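Local coordinates for CELL WALL surface anchor family protein (PDB 2WW8), which forms the adhesin of the pneumococcal pilus and probably mediates attachment of the bacterium to host cells, at residues K733-I741 / V819-V828. Sequence-based numbering, arbitrary orientation.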
loop_
_atom_site.group_PDB
_atom_site.type_symbol
_atom_site.label_atom_id
_atom_site.label_comp_id
_atom_site.label_asym_id
_atom_site.label_seq_id
_atom_site.Cartn_x
_atom_site.Cartn_y
_atom_site.Cartn_z
ATOM N N LYS A 733 45.971 -43.281 -10.138
ATOM C CA LYS A 733 45.995 -44.744 -10.118
ATOM C C LYS A 733 47.315 -45.234 -9.505
ATOM O O LYS A 733 48.395 -44.770 -9.883
ATOM C CB LYS A 733 45.847 -45.286 -11.537
ATOM C CG LYS A 733 45.205 -46.656 -11.634
ATOM C CD LYS A 733 43.728 -46.553 -11.977
ATOM C CE LYS A 733 43.293 -47.773 -12.768
ATOM N NZ LYS A 733 42.043 -47.460 -13.501
ATOM N N LYS A 734 47.241 -46.140 -8.534
ATOM C CA LYS A 734 48.472 -46.736 -7.999
ATOM C C LYS A 734 48.976 -47.903 -8.831
ATOM O O LYS A 734 48.208 -48.703 -9.376
ATOM C CB LYS A 734 48.414 -47.071 -6.504
ATOM C CG LYS A 734 47.283 -47.974 -6.035
ATOM C CD LYS A 734 47.785 -49.347 -5.603
ATOM C CE LYS A 734 48.467 -49.344 -4.245
ATOM N NZ LYS A 734 49.607 -48.392 -4.258
ATOM N N LEU A 735 50.295 -47.964 -8.941
ATOM C CA LEU A 735 50.901 -49.058 -9.684
ATOM C C LEU A 735 51.686 -50.015 -8.772
ATOM O O LEU A 735 52.170 -49.652 -7.696
ATOM C CB LEU A 735 51.721 -48.523 -10.873
ATOM C CG LEU A 735 50.933 -47.695 -11.905
ATOM C CD1 LEU A 735 51.890 -46.867 -12.750
ATOM C CD2 LEU A 735 49.950 -48.500 -12.784
ATOM N N GLY A 736 51.813 -51.260 -9.215
ATOM C CA GLY A 736 52.514 -52.263 -8.428
ATOM C C GLY A 736 54.028 -52.146 -8.395
ATOM O O GLY A 736 54.668 -51.627 -9.325
ATOM N N ASP A 737 54.569 -52.670 -7.296
ATOM C CA ASP A 737 55.996 -52.891 -7.122
ATOM C C ASP A 737 56.315 -54.140 -6.277
ATOM O O ASP A 737 55.542 -54.536 -5.395
ATOM C CB ASP A 737 56.649 -51.641 -6.542
ATOM C CG ASP A 737 56.265 -51.404 -5.097
ATOM O OD1 ASP A 737 55.070 -51.186 -4.783
ATOM O OD2 ASP A 737 57.192 -51.450 -4.262
ATOM N N ILE A 738 57.461 -54.762 -6.561
ATOM C CA ILE A 738 57.865 -56.024 -5.951
ATOM C C ILE A 738 59.374 -56.166 -6.195
ATOM O O ILE A 738 59.895 -55.797 -7.256
ATOM C CB ILE A 738 57.026 -57.237 -6.469
ATOM C CG1 ILE A 738 57.422 -58.511 -5.714
ATOM C CG2 ILE A 738 57.151 -57.426 -8.002
ATOM C CD1 ILE A 738 56.338 -59.601 -5.696
ATOM N N GLU A 739 60.086 -56.642 -5.183
ATOM C CA GLU A 739 61.532 -56.776 -5.267
ATOM C C GLU A 739 61.928 -58.173 -4.772
ATOM O O GLU A 739 61.376 -58.640 -3.767
ATOM C CB GLU A 739 62.190 -55.729 -4.386
ATOM C CG GLU A 739 63.694 -55.813 -4.430
ATOM C CD GLU A 739 64.289 -54.705 -3.613
ATOM O OE1 GLU A 739 64.432 -54.880 -2.379
ATOM O OE2 GLU A 739 64.561 -53.650 -4.232
ATOM N N PHE A 740 62.876 -58.804 -5.466
ATOM C CA PHE A 740 63.366 -60.151 -5.150
ATOM C C PHE A 740 64.877 -59.997 -4.924
ATOM O O PHE A 740 65.536 -59.119 -5.519
ATOM C CB PHE A 740 63.154 -61.118 -6.319
ATOM C CG PHE A 740 61.713 -61.317 -6.749
ATOM C CD1 PHE A 740 61.103 -60.487 -7.685
ATOM C CD2 PHE A 740 60.978 -62.381 -6.262
ATOM C CE1 PHE A 740 59.772 -60.691 -8.091
ATOM C CE2 PHE A 740 59.649 -62.588 -6.673
ATOM C CZ PHE A 740 59.043 -61.752 -7.602
ATOM N N ILE A 741 65.423 -60.827 -4.036
ATOM C CA ILE A 741 66.854 -60.862 -3.818
ATOM C C ILE A 741 67.328 -62.234 -4.290
ATOM O O ILE A 741 66.873 -63.284 -3.778
ATOM C CB ILE A 741 67.241 -60.625 -2.363
ATOM C CG1 ILE A 741 66.721 -59.267 -1.887
ATOM C CG2 ILE A 741 68.782 -60.675 -2.215
ATOM C CD1 ILE A 741 65.783 -59.338 -0.738
ATOM N N VAL A 819 58.956 -67.438 -10.870
ATOM C CA VAL A 819 57.875 -66.959 -10.016
ATOM C C VAL A 819 56.731 -66.416 -10.867
ATOM O O VAL A 819 56.965 -65.762 -11.901
ATOM C CB VAL A 819 58.305 -65.772 -9.110
ATOM C CG1 VAL A 819 57.189 -65.453 -8.090
ATOM C CG2 VAL A 819 59.607 -66.045 -8.377
ATOM N N ALA A 820 55.515 -66.701 -10.398
ATOM C CA ALA A 820 54.281 -66.099 -10.913
ATOM C C ALA A 820 53.687 -65.188 -9.852
ATOM O O ALA A 820 53.774 -65.467 -8.647
ATOM C CB ALA A 820 53.249 -67.159 -11.291
ATOM N N PHE A 821 53.076 -64.100 -10.306
ATOM C CA PHE A 821 52.297 -63.269 -9.374
ATOM C C PHE A 821 51.353 -62.409 -10.202
ATOM O O PHE A 821 51.487 -62.380 -11.424
ATOM C CB PHE A 821 53.192 -62.389 -8.492
ATOM C CG PHE A 821 54.066 -61.418 -9.262
ATOM C CD1 PHE A 821 55.369 -61.762 -9.617
ATOM C CD2 PHE A 821 53.589 -60.161 -9.645
ATOM C CE1 PHE A 821 56.181 -60.861 -10.326
ATOM C CE2 PHE A 821 54.382 -59.263 -10.343
ATOM C CZ PHE A 821 55.681 -59.600 -10.678
ATOM N N GLN A 822 50.430 -61.728 -9.521
ATOM C CA GLN A 822 49.466 -60.809 -10.109
ATOM C C GLN A 822 49.537 -59.437 -9.445
ATOM O O GLN A 822 49.790 -59.320 -8.241
ATOM C CB GLN A 822 48.057 -61.348 -9.867
ATOM C CG GLN A 822 47.484 -62.115 -11.016
ATOM C CD GLN A 822 45.964 -62.117 -10.958
ATOM O OE1 GLN A 822 45.287 -61.424 -11.721
ATOM N NE2 GLN A 822 45.424 -62.889 -10.027
ATOM N N ILE A 823 49.305 -58.390 -10.231
ATOM C CA ILE A 823 49.093 -57.046 -9.691
ATOM C C ILE A 823 47.591 -56.749 -9.907
ATOM O O ILE A 823 47.080 -56.826 -11.037
ATOM C CB ILE A 823 50.032 -55.962 -10.347
ATOM C CG1 ILE A 823 51.537 -56.297 -10.288
ATOM C CG2 ILE A 823 49.798 -54.589 -9.730
ATOM C CD1 ILE A 823 52.185 -56.273 -8.911
ATOM N N VAL A 824 46.880 -56.464 -8.818
ATOM C CA VAL A 824 45.452 -56.130 -8.851
ATOM C C VAL A 824 45.226 -54.897 -7.987
ATOM O O VAL A 824 45.619 -54.878 -6.807
ATOM C CB VAL A 824 44.543 -57.282 -8.357
ATOM C CG1 VAL A 824 44.277 -57.179 -6.852
ATOM C CG2 VAL A 824 43.194 -57.257 -9.062
ATOM N N ASN A 825 44.594 -53.881 -8.582
ATOM C CA ASN A 825 44.418 -52.572 -7.949
ATOM C C ASN A 825 45.752 -52.056 -7.416
ATOM O O ASN A 825 45.832 -51.590 -6.280
ATOM C CB ASN A 825 43.377 -52.673 -6.839
ATOM C CG ASN A 825 42.027 -53.168 -7.349
ATOM O OD1 ASN A 825 41.568 -52.797 -8.433
ATOM N ND2 ASN A 825 41.380 -54.012 -6.558
ATOM N N GLY A 826 46.792 -52.196 -8.248
ATOM C CA GLY A 826 48.184 -51.858 -7.926
ATOM C C GLY A 826 48.850 -52.596 -6.773
ATOM O O GLY A 826 49.876 -52.158 -6.261
ATOM N N GLU A 827 48.264 -53.710 -6.348
ATOM C CA GLU A 827 48.896 -54.550 -5.335
ATOM C C GLU A 827 49.357 -55.914 -5.848
ATOM O O GLU A 827 48.739 -56.535 -6.714
ATOM C CB GLU A 827 47.993 -54.695 -4.115
ATOM C CG GLU A 827 47.797 -53.391 -3.354
ATOM C CD GLU A 827 46.872 -53.595 -2.172
ATOM O OE1 GLU A 827 47.206 -54.420 -1.292
ATOM O OE2 GLU A 827 45.803 -52.950 -2.126
ATOM N N VAL A 828 50.481 -56.356 -5.301
ATOM C CA VAL A 828 50.996 -57.689 -5.552
ATOM C C VAL A 828 50.071 -58.750 -4.930
ATOM O O VAL A 828 49.800 -58.719 -3.719
ATOM C CB VAL A 828 52.436 -57.833 -4.990
ATOM C CG1 VAL A 828 52.995 -59.249 -5.299
ATOM C CG2 VAL A 828 53.360 -56.697 -5.473
#
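The Phe740 ring presents its edge to Phe821: CE1 of Phe821 lies near the Phe740 plane, 4.1 Å from Phe740 CZ. Val819 reaches the same end of that ring obliquely, its CG2 3.9 Å from Phe740 CE2. The Phe821 ring receives Phe740 CZ and Ile738 CG2 at oblique angles, the methyl 3.7 Å from Phe821 CZ, while Tyr799 meets it with planes nearly parallel. With CG1 of Ile738 anti to the backbone N (chi1 -176°), its CD1 comes within a tight 3.4 Å of Val828 CG1. Nearer the turn, Ile823 CG2 lies 3.8 Å from Gly736 CA, which also makes a CA-H...O contact with Gly826 O (3.4 Å). Lys734, bent along its chain, brings CD to 3.1 Å from Asn825 O and close against Gly826 CA. Asp796 accepts hydrogen bonds from Asn825 N and Gly826 N, which would help hold the type I' turn Val824-Glu827. The axes of strands 736-741 and 819-824 come within 8.1 Å at 150°, and the side chains pointing across (Ile738, Phe740, Val819, Phe821, Ile823, Val828) are all apolar. Strand 736-744 belongs to one sheet and hairpin 816-824/827-833 to the other, giving the two-sheet sandwich of a prealbumin-like (CNA_B) pilin domain.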